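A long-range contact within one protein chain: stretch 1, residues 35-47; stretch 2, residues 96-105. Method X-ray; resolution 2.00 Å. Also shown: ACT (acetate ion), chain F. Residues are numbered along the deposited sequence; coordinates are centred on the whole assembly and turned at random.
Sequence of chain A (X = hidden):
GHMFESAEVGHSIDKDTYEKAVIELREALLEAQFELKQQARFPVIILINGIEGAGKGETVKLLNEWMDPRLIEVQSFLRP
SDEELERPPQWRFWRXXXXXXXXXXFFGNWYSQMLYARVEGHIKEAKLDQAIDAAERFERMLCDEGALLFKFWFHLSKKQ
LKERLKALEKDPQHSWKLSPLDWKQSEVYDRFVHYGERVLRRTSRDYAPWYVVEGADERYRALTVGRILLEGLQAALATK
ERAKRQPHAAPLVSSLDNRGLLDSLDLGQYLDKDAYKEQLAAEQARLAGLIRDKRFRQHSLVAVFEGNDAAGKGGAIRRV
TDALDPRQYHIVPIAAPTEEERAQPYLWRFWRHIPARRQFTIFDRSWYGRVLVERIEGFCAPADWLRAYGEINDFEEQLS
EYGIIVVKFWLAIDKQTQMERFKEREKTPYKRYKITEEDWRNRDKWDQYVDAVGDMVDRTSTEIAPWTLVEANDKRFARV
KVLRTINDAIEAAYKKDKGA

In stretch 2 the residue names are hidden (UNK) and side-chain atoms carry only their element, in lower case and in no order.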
ATOM      1  N   GLU A  35       4.656   4.568  25.328  1.00 21.70           N
ATOM      2  CA  GLU A  35       4.800   6.042  25.209  1.00 22.04           C
ATOM      3  C   GLU A  35       5.104   6.483  23.739  1.00 21.82           C
ATOM      4  O   GLU A  35       4.666   7.540  23.235  1.00 20.05           O
ATOM      5  CB  GLU A  35       5.913   6.475  26.146  1.00 21.30           C
ATOM      6  CG  GLU A  35       6.286   7.977  26.116  1.00 23.39           C
ATOM      7  CD  GLU A  35       5.144   8.873  26.555  1.00 25.52           C
ATOM      8  OE1 GLU A  35       4.247   8.379  27.268  1.00 28.18           O
ATOM      9  OE2 GLU A  35       5.135  10.078  26.208  1.00 31.01           O
ATOM     10  N   LEU A  36       5.883   5.659  23.072  1.00 21.76           N
ATOM     11  CA  LEU A  36       6.159   5.808  21.673  1.00 22.32           C
ATOM     12  C   LEU A  36       4.881   5.783  20.831  1.00 23.02           C
ATOM     13  O   LEU A  36       4.739   6.569  19.895  1.00 22.06           O
ATOM     14  CB  LEU A  36       7.130   4.687  21.208  1.00 22.00           C
ATOM     15  CG  LEU A  36       7.489   4.669  19.690  1.00 23.04           C
ATOM     16  CD1 LEU A  36       8.484   5.809  19.233  1.00 20.31           C
ATOM     17  CD2 LEU A  36       8.064   3.333  19.299  1.00 22.31           C
ATOM     18  N   LYS A  37       4.011   4.819  21.103  1.00 24.93           N
ATOM     19  CA  LYS A  37       2.747   4.687  20.418  1.00 25.45           C
ATOM     20  C   LYS A  37       1.914   5.902  20.731  1.00 25.75           C
ATOM     21  O   LYS A  37       1.361   6.560  19.830  1.00 24.84           O
ATOM     22  CB  LYS A  37       2.056   3.384  20.846  1.00 26.42           C
ATOM     23  CG  LYS A  37       0.641   3.109  20.261  1.00 28.00           C
ATOM     24  CD  LYS A  37      -0.101   2.079  21.118  1.00 28.78           C
ATOM     25  CE  LYS A  37      -1.523   1.789  20.609  1.00 29.89           C
ATOM     26  NZ  LYS A  37      -1.977   0.501  21.202  1.00 36.06           N
ATOM     27  N   GLN A  38       1.809   6.209  22.023  1.00 25.36           N
ATOM     28  CA  GLN A  38       1.072   7.406  22.465  1.00 25.39           C
ATOM     29  C   GLN A  38       1.533   8.703  21.791  1.00 24.14           C
ATOM     30  O   GLN A  38       0.731   9.469  21.275  1.00 25.44           O
ATOM     31  CB  GLN A  38       1.149   7.545  23.984  1.00 25.23           C
ATOM     32  CG  GLN A  38       0.502   6.395  24.733  1.00 29.07           C
ATOM     33  CD  GLN A  38      -0.977   6.146  24.368  1.00 36.13           C
ATOM     34  OE1 GLN A  38      -1.307   5.215  23.601  1.00 38.59           O
ATOM     35  NE2 GLN A  38      -1.870   6.955  24.942  1.00 38.23           N
ATOM     36  N   GLN A  39       2.824   8.964  21.790  1.00 24.12           N
ATOM     37  CA  GLN A  39       3.332  10.188  21.146  1.00 23.62           C
ATOM     38  C   GLN A  39       3.106  10.230  19.603  1.00 23.44           C
ATOM     39  O   GLN A  39       2.821  11.275  19.040  1.00 21.27           O
ATOM     40  CB  GLN A  39       4.815  10.354  21.444  1.00 22.92           C
ATOM     41  CG  GLN A  39       5.106  10.722  22.834  1.00 22.56           C
ATOM     42  CD  GLN A  39       6.543  11.091  23.074  1.00 24.47           C
ATOM     43  OE1 GLN A  39       7.304  11.304  22.121  1.00 26.19           O
ATOM     44  NE2 GLN A  39       6.934  11.182  24.369  1.00 20.44           N
ATOM     45  N   ALA A  40       3.225   9.077  18.953  1.00 22.63           N
ATOM     46  CA  ALA A  40       3.020   8.977  17.503  1.00 23.44           C
ATOM     47  C   ALA A  40       3.823  10.026  16.733  1.00 22.86           C
ATOM     48  O   ALA A  40       3.323  10.628  15.779  1.00 22.87           O
ATOM     49  CB  ALA A  40       1.528   9.085  17.149  1.00 24.15           C
ATOM     50  N   ARG A  41       5.069  10.210  17.114  1.00 22.01           N
ATOM     51  CA  ARG A  41       5.840  11.322  16.630  1.00 24.08           C
ATOM     52  C   ARG A  41       7.020  10.898  15.762  1.00 23.18           C
ATOM     53  O   ARG A  41       7.489  11.677  14.967  1.00 21.04           O
ATOM     54  CB  ARG A  41       6.221  12.221  17.855  1.00 24.07           C
ATOM     55  CG  ARG A  41       7.167  13.305  17.592  1.00 26.43           C
ATOM     56  CD  ARG A  41       7.281  14.119  18.857  1.00 26.83           C
ATOM     57  NE  ARG A  41       7.902  13.393  19.965  1.00 27.77           N
ATOM     58  CZ  ARG A  41       9.146  13.591  20.382  1.00 30.54           C
ATOM     59  NH1 ARG A  41       9.928  14.498  19.775  1.00 31.57           N
ATOM     60  NH2 ARG A  41       9.627  12.908  21.419  1.00 30.97           N
ATOM     61  N   PHE A  42       7.446   9.631  15.873  1.00 21.15           N
ATOM     62  CA  PHE A  42       8.564   9.189  15.135  1.00 21.00           C
ATOM     63  C   PHE A  42       8.587   7.657  15.108  1.00 19.12           C
ATOM     64  O   PHE A  42       8.020   6.994  15.980  1.00 20.87           O
ATOM     65  CB  PHE A  42       9.902   9.760  15.701  1.00 21.20           C
ATOM     66  CG  PHE A  42      10.196   9.332  17.123  1.00 23.68           C
ATOM     67  CD1 PHE A  42      10.876   8.152  17.383  1.00 20.01           C
ATOM     68  CD2 PHE A  42       9.803  10.126  18.206  1.00 21.45           C
ATOM     69  CE1 PHE A  42      11.171   7.728  18.722  1.00 24.03           C
ATOM     70  CE2 PHE A  42      10.078   9.689  19.544  1.00 24.88           C
ATOM     71  CZ  PHE A  42      10.750   8.458  19.784  1.00 21.55           C
ATOM     72  N   PRO A  43       9.200   7.112  14.088  1.00 16.50           N
ATOM     73  CA  PRO A  43       9.403   5.688  13.945  1.00 16.21           C
ATOM     74  C   PRO A  43      10.643   5.211  14.628  1.00 16.29           C
ATOM     75  O   PRO A  43      11.594   5.980  14.800  1.00 16.87           O
ATOM     76  CB  PRO A  43       9.597   5.538  12.440  1.00 15.24           C
ATOM     77  CG  PRO A  43      10.268   6.717  12.022  1.00 14.84           C
ATOM     78  CD  PRO A  43       9.658   7.824  12.891  1.00 17.33           C
ATOM     79  N   VAL A  44      10.662   3.919  14.949  1.00 18.51           N
ATOM     80  CA  VAL A  44      11.867   3.272  15.386  1.00 18.41           C
ATOM     81  C   VAL A  44      12.276   2.188  14.399  1.00 18.65           C
ATOM     82  O   VAL A  44      11.481   1.382  14.029  1.00 18.04           O
ATOM     83  CB  VAL A  44      11.705   2.669  16.790  1.00 19.86           C
ATOM     84  CG1 VAL A  44      13.017   1.929  17.217  1.00 17.69           C
ATOM     85  CG2 VAL A  44      11.408   3.759  17.729  1.00 19.02           C
ATOM     86  N   ILE A  45      13.523   2.261  13.919  1.00 17.81           N
ATOM     87  CA  ILE A  45      14.028   1.265  13.007  1.00 18.75           C
ATOM     88  C   ILE A  45      15.260   0.613  13.598  1.00 18.92           C
ATOM     89  O   ILE A  45      16.187   1.305  14.034  1.00 21.34           O
ATOM     90  CB  ILE A  45      14.394   1.884  11.610  1.00 18.30           C
ATOM     91  CG1 ILE A  45      13.176   2.611  11.068  1.00 19.52           C
ATOM     92  CG2 ILE A  45      15.050   0.742  10.640  1.00 15.40           C
ATOM     93  CD1 ILE A  45      13.485   3.588   9.858  1.00 20.03           C
ATOM     94  N   ILE A  46      15.266  -0.706  13.579  1.00 19.96           N
ATOM     95  CA  ILE A  46      16.351  -1.509  14.117  1.00 20.48           C
ATOM     96  C   ILE A  46      16.890  -2.438  13.027  1.00 19.14           C
ATOM     97  O   ILE A  46      16.173  -3.236  12.505  1.00 18.89           O
ATOM     98  CB  ILE A  46      15.885  -2.369  15.346  1.00 19.70           C
ATOM     99  CG1 ILE A  46      15.223  -1.494  16.455  1.00 22.76           C
ATOM    100  CG2 ILE A  46      17.013  -3.240  15.846  1.00 18.62           C
ATOM    101  CD1 ILE A  46      14.434  -2.342  17.558  1.00 21.27           C
ATOM    102  N   LEU A  47      18.158  -2.243  12.665  1.00 20.20           N
ATOM    103  CA  LEU A  47      18.879  -3.127  11.727  1.00 19.51           C
ATOM    104  C   LEU A  47      19.684  -4.174  12.474  1.00 19.00           C
ATOM    105  O   LEU A  47      20.329  -3.891  13.484  1.00 19.25           O
ATOM    106  CB  LEU A  47      19.767  -2.331  10.805  1.00 19.30           C
ATOM    107  CG  LEU A  47      19.209  -1.052  10.122  1.00 17.27           C
ATOM    108  CD1 LEU A  47      20.283  -0.461   9.154  1.00 13.67           C
ATOM    109  CD2 LEU A  47      17.840  -1.262   9.495  1.00 15.68           C
ATOM    110  N   UNK A  96       8.388  -0.814   3.332  1.00 20.02           N
ATOM    111  CA  UNK A  96       8.240  -1.427   4.677  1.00 21.21           C
ATOM    112  C   UNK A  96       8.650  -0.558   5.832  1.00 20.61           C
ATOM    113  O   UNK A  96       8.684  -1.031   6.980  1.00 20.28           O
ATOM    114  c   UNK A  96       5.946  -5.446   2.012  1.00 35.57           C
ATOM    115  n   UNK A  96       5.924  -6.416   1.073  1.00 34.58           N
ATOM    116  n   UNK A  96       4.783  -4.898   2.413  1.00 34.11           N
ATOM    117  n   UNK A  96       7.128  -5.072   2.549  1.00 30.04           N
ATOM    118  c   UNK A  96       9.034  -2.738   4.806  1.00 21.84           C
ATOM    119  c   UNK A  96       8.767  -3.800   3.768  1.00 22.51           C
ATOM    120  c   UNK A  96       7.316  -4.076   3.621  1.00 29.08           C
ATOM    121  N   UNK A  97       8.862   0.732   5.604  1.00 21.09           N
ATOM    122  CA  UNK A  97       9.200   1.583   6.724  1.00 20.75           C
ATOM    123  C   UNK A  97       8.037   1.579   7.728  1.00 21.06           C
ATOM    124  O   UNK A  97       6.878   1.605   7.310  1.00 21.39           O
ATOM    125  c   UNK A  97      12.193   2.542   6.044  1.00 19.39           C
ATOM    126  c   UNK A  97      11.052   4.501   5.011  1.00 19.59           C
ATOM    127  c   UNK A  97       9.619   2.965   6.269  1.00 21.88           C
ATOM    128  c   UNK A  97      10.862   3.055   5.397  1.00 23.35           C
ATOM    129  N   UNK A  98       8.334   1.533   9.072  1.00 21.12           N
ATOM    130  CA  UNK A  98       7.236   1.560  10.034  1.00 20.30           C
ATOM    131  C   UNK A  98       6.792   2.983  10.243  1.00 20.33           C
ATOM    132  O   UNK A  98       7.604   3.871  10.211  1.00 21.47           O
ATOM    133  c   UNK A  98       9.649   1.543   9.738  1.00 19.82           C
ATOM    134  c   UNK A  98       9.343   1.380  11.134  1.00 19.53           C
ATOM    135  c   UNK A  98       7.879   1.055  11.319  1.00 19.62           C
ATOM    136  N   UNK A  99       5.496   3.206  10.432  1.00 20.75           N
ATOM    137  CA  UNK A  99       4.959   4.529  10.682  1.00 19.14           C
ATOM    138  C   UNK A  99       5.368   5.100  12.055  1.00 19.06           C
ATOM    139  O   UNK A  99       5.763   4.371  12.986  1.00 19.42           O
ATOM    140  c   UNK A  99       3.443   4.309  10.603  1.00 20.93           C
ATOM    141  c   UNK A  99       3.239   2.803  10.721  1.00 22.99           C
ATOM    142  c   UNK A  99       4.498   2.128  10.405  1.00 20.40           C
ATOM    143  N   UNK A 100       5.216   6.380  12.218  1.00 18.22           N
ATOM    144  CA  UNK A 100       5.390   6.983  13.510  1.00 17.51           C
ATOM    145  C   UNK A 100       4.662   6.240  14.588  1.00 16.74           C
ATOM    146  O   UNK A 100       3.491   5.813  14.386  1.00 16.79           O
ATOM    147  c   UNK A 100       5.865  11.535  11.403  1.00 17.41           C
ATOM    148  n   UNK A 100       5.227  12.863  11.319  1.00 19.57           N
ATOM    149  c   UNK A 100       5.132  10.686  12.424  1.00 17.06           C
ATOM    150  c   UNK A 100       4.904   8.437  13.454  1.00 18.31           C
ATOM    151  c   UNK A 100       5.737   9.285  12.544  1.00 16.49           C
ATOM    152  N   UNK A 101       5.359   6.019  15.701  1.00 16.10           N
ATOM    153  CA  UNK A 101       4.799   5.354  16.830  1.00 17.22           C
ATOM    154  C   UNK A 101       4.983   3.845  16.802  1.00 17.88           C
ATOM    155  O   UNK A 101       4.686   3.204  17.788  1.00 19.02           O
ATOM    156  N   UNK A 102       5.579   3.301  15.747  1.00 17.45           N
ATOM    157  CA  UNK A 102       5.857   1.862  15.660  1.00 17.90           C
ATOM    158  C   UNK A 102       7.319   1.568  15.433  1.00 17.88           C
ATOM    159  O   UNK A 102       8.110   2.472  15.166  1.00 17.40           O
ATOM    160  n   UNK A 102       3.160  -3.149  14.058  1.00 29.09           N
ATOM    161  n   UNK A 102       3.137  -0.879  13.855  1.00 30.59           N
ATOM    162  c   UNK A 102       4.942   1.265  14.626  1.00 16.97           C
ATOM    163  c   UNK A 102       2.594  -1.988  14.332  1.00 31.00           C
ATOM    164  c   UNK A 102       2.653   0.480  14.134  1.00 25.92           C
ATOM    165  c   UNK A 102       3.548   1.151  15.134  1.00 19.64           C
ATOM    166  n   UNK A 102       1.466  -1.954  15.054  1.00 33.93           N
ATOM    167  N   UNK A 103       7.656   0.280  15.566  1.00 17.85           N
ATOM    168  CA  UNK A 103       8.976  -0.239  15.414  1.00 17.92           C
ATOM    169  C   UNK A 103       8.961  -1.270  14.289  1.00 17.90           C
ATOM    170  O   UNK A 103       8.074  -2.129  14.189  1.00 17.31           O
ATOM    171  o   UNK A 103       9.532  -0.051  17.801  1.00 20.11           O
ATOM    172  c   UNK A 103       9.499  -0.968  16.717  1.00 17.39           C
ATOM    173  c   UNK A 103      10.913  -1.646  16.519  1.00 15.44           C
ATOM    174  N   UNK A 104      10.016  -1.171  13.490  1.00 18.40           N
ATOM    175  CA  UNK A 104      10.297  -2.111  12.419  1.00 20.11           C
ATOM    176  C   UNK A 104      11.683  -2.662  12.640  1.00 19.84           C
ATOM    177  O   UNK A 104      12.618  -1.905  12.921  1.00 20.49           O
ATOM    178  N   UNK A 105      11.826  -3.979  12.519  1.00 20.15           N
ATOM    179  CA  UNK A 105      13.146  -4.625  12.688  1.00 19.37           C
ATOM    180  C   UNK A 105      13.499  -5.345  11.360  1.00 20.12           C
ATOM    181  O   UNK A 105      12.731  -6.171  10.870  1.00 18.82           O
ATOM    182  c   UNK A 105      14.588  -6.393  13.875  1.00 18.64           C
ATOM    183  c   UNK A 105      12.681  -5.055  15.161  1.00 17.93           C
ATOM    184  c   UNK A 105      13.151  -5.676  13.825  1.00 19.42           C
ATOM    185  c   UNK A 105      12.706  -6.009  16.353  1.00 19.10           C
TER
HETATM  186  C   ACT F 601       2.009  -6.642  -0.129  1.00 62.74           C
HETATM  187  O   ACT F 601       2.807  -6.738   0.809  1.00 62.62           O
HETATM  188  OXT ACT F 601       2.064  -7.587  -0.929  1.00 63.40           O
HETATM  189  CH3 ACT F 601       1.073  -5.489  -0.284  1.00 62.43           C

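Position 96 carries seven side-chain atoms: three carbons in a row, a nitrogen, then a carbon bearing two further nitrogens. None touches stretch 1. This planar guanidinium identifies Arg 96. NH1 and NH2 of Arg 96 each donate a hydrogen bond to O of the acetate ion, both at 3.1 Å, so that the acetate oxygen lies at the edge of the guanidinium, near its plane.

Position 97 has four carbons, forked at the second, and one terminal carbon lies near CD1 of Ile 45. The pattern is that of leucine; CD2 of Leu 97 is 4.2 Å from CD1 of Ile 45.

At position 98 three carbons close a ring onto the backbone nitrogen and pack against Ile 45 and Pro 43, which defines Pro 98. Its CA-to-CB bond points toward stretch 1: CD of Pro 98 packs 3.9 Å from CG1 of Ile 45, and its CG lies 4.4 Å from CB of Pro 43. Position 99 has the same three-carbon ring, but its CA-to-CB bond points away from stretch 1; it is Pro 99. Its carbonyl O accepts a 3.0 Å hydrogen bond from the backbone N of residue 102, within a type II turn spanning 99 to 102.

Position 100 shows four carbons in a row ending in nitrogen, the carbons running past the carbonyl oxygens of Ala 40 and Arg 41, hence Lys 100. Its CB lies 3.6 Å from O of Ala 40 and its CD 3.6 Å from O of Arg 41; NZ of Lys 100 is hydrogen-bonded elsewhere in the structure.

Position 101 has no side-chain atoms, and its CA abuts Leu 36 and Ala 40; it is Gly 101. Its phi/psi of 90/-2 by itself calls for glycine, and the surroundings agree: a CB would lie 3.3 Å from CA of Ala 40 and 3.4 Å from O of Leu 36. The bare CA can instead approach that same O of Leu 36 to 3.3 Å in a CA-H...O contact.

Position 102 again has three carbons, a nitrogen and a carbon with two nitrogens. Its CA-to-CB bond points away from stretch 1, which the residue meets through its backbone. It is Arg 102.

At position 103 CB carries one oxygen, near Val 44, and one carbon, near Ile 46: a branched side chain with a hydroxyl, which is Thr 103. OG1 of Thr 103 lies 3.6 Å from CB of Val 44 and CG2 3.7 Å from CD1 of Ile 46. Position 104 is bare, its backbone pairing with Val 44 and Ile 46: Gly 104, where a CB would clash with CG of Pro 98 at 3.0 Å. Position 105 has four carbons forked at the first, one arm two carbons long, beside Ile 46: Ile 105, whose CG1 lies 4.0 Å from CD1 of Ile 46.

The contact is built on parallel strand pairing. Val 44 N donates to Arg 102 O (2.9 Å), Gly 104 N to Val 44 O (3.0 Å) and Ile 46 N to Gly 104 O (3.0 Å). Before the strands, Gly 101 N donates to Phe 42 O (2.8 Å), extending the ladder into the turn. Val 44, Ile 46, Thr 103 and Ile 105 share one sheet face; on the other, Ile 45 packs against Leu 97 and Pro 98.

Stretch 2, residues 96-105: RLPPKGRTGI
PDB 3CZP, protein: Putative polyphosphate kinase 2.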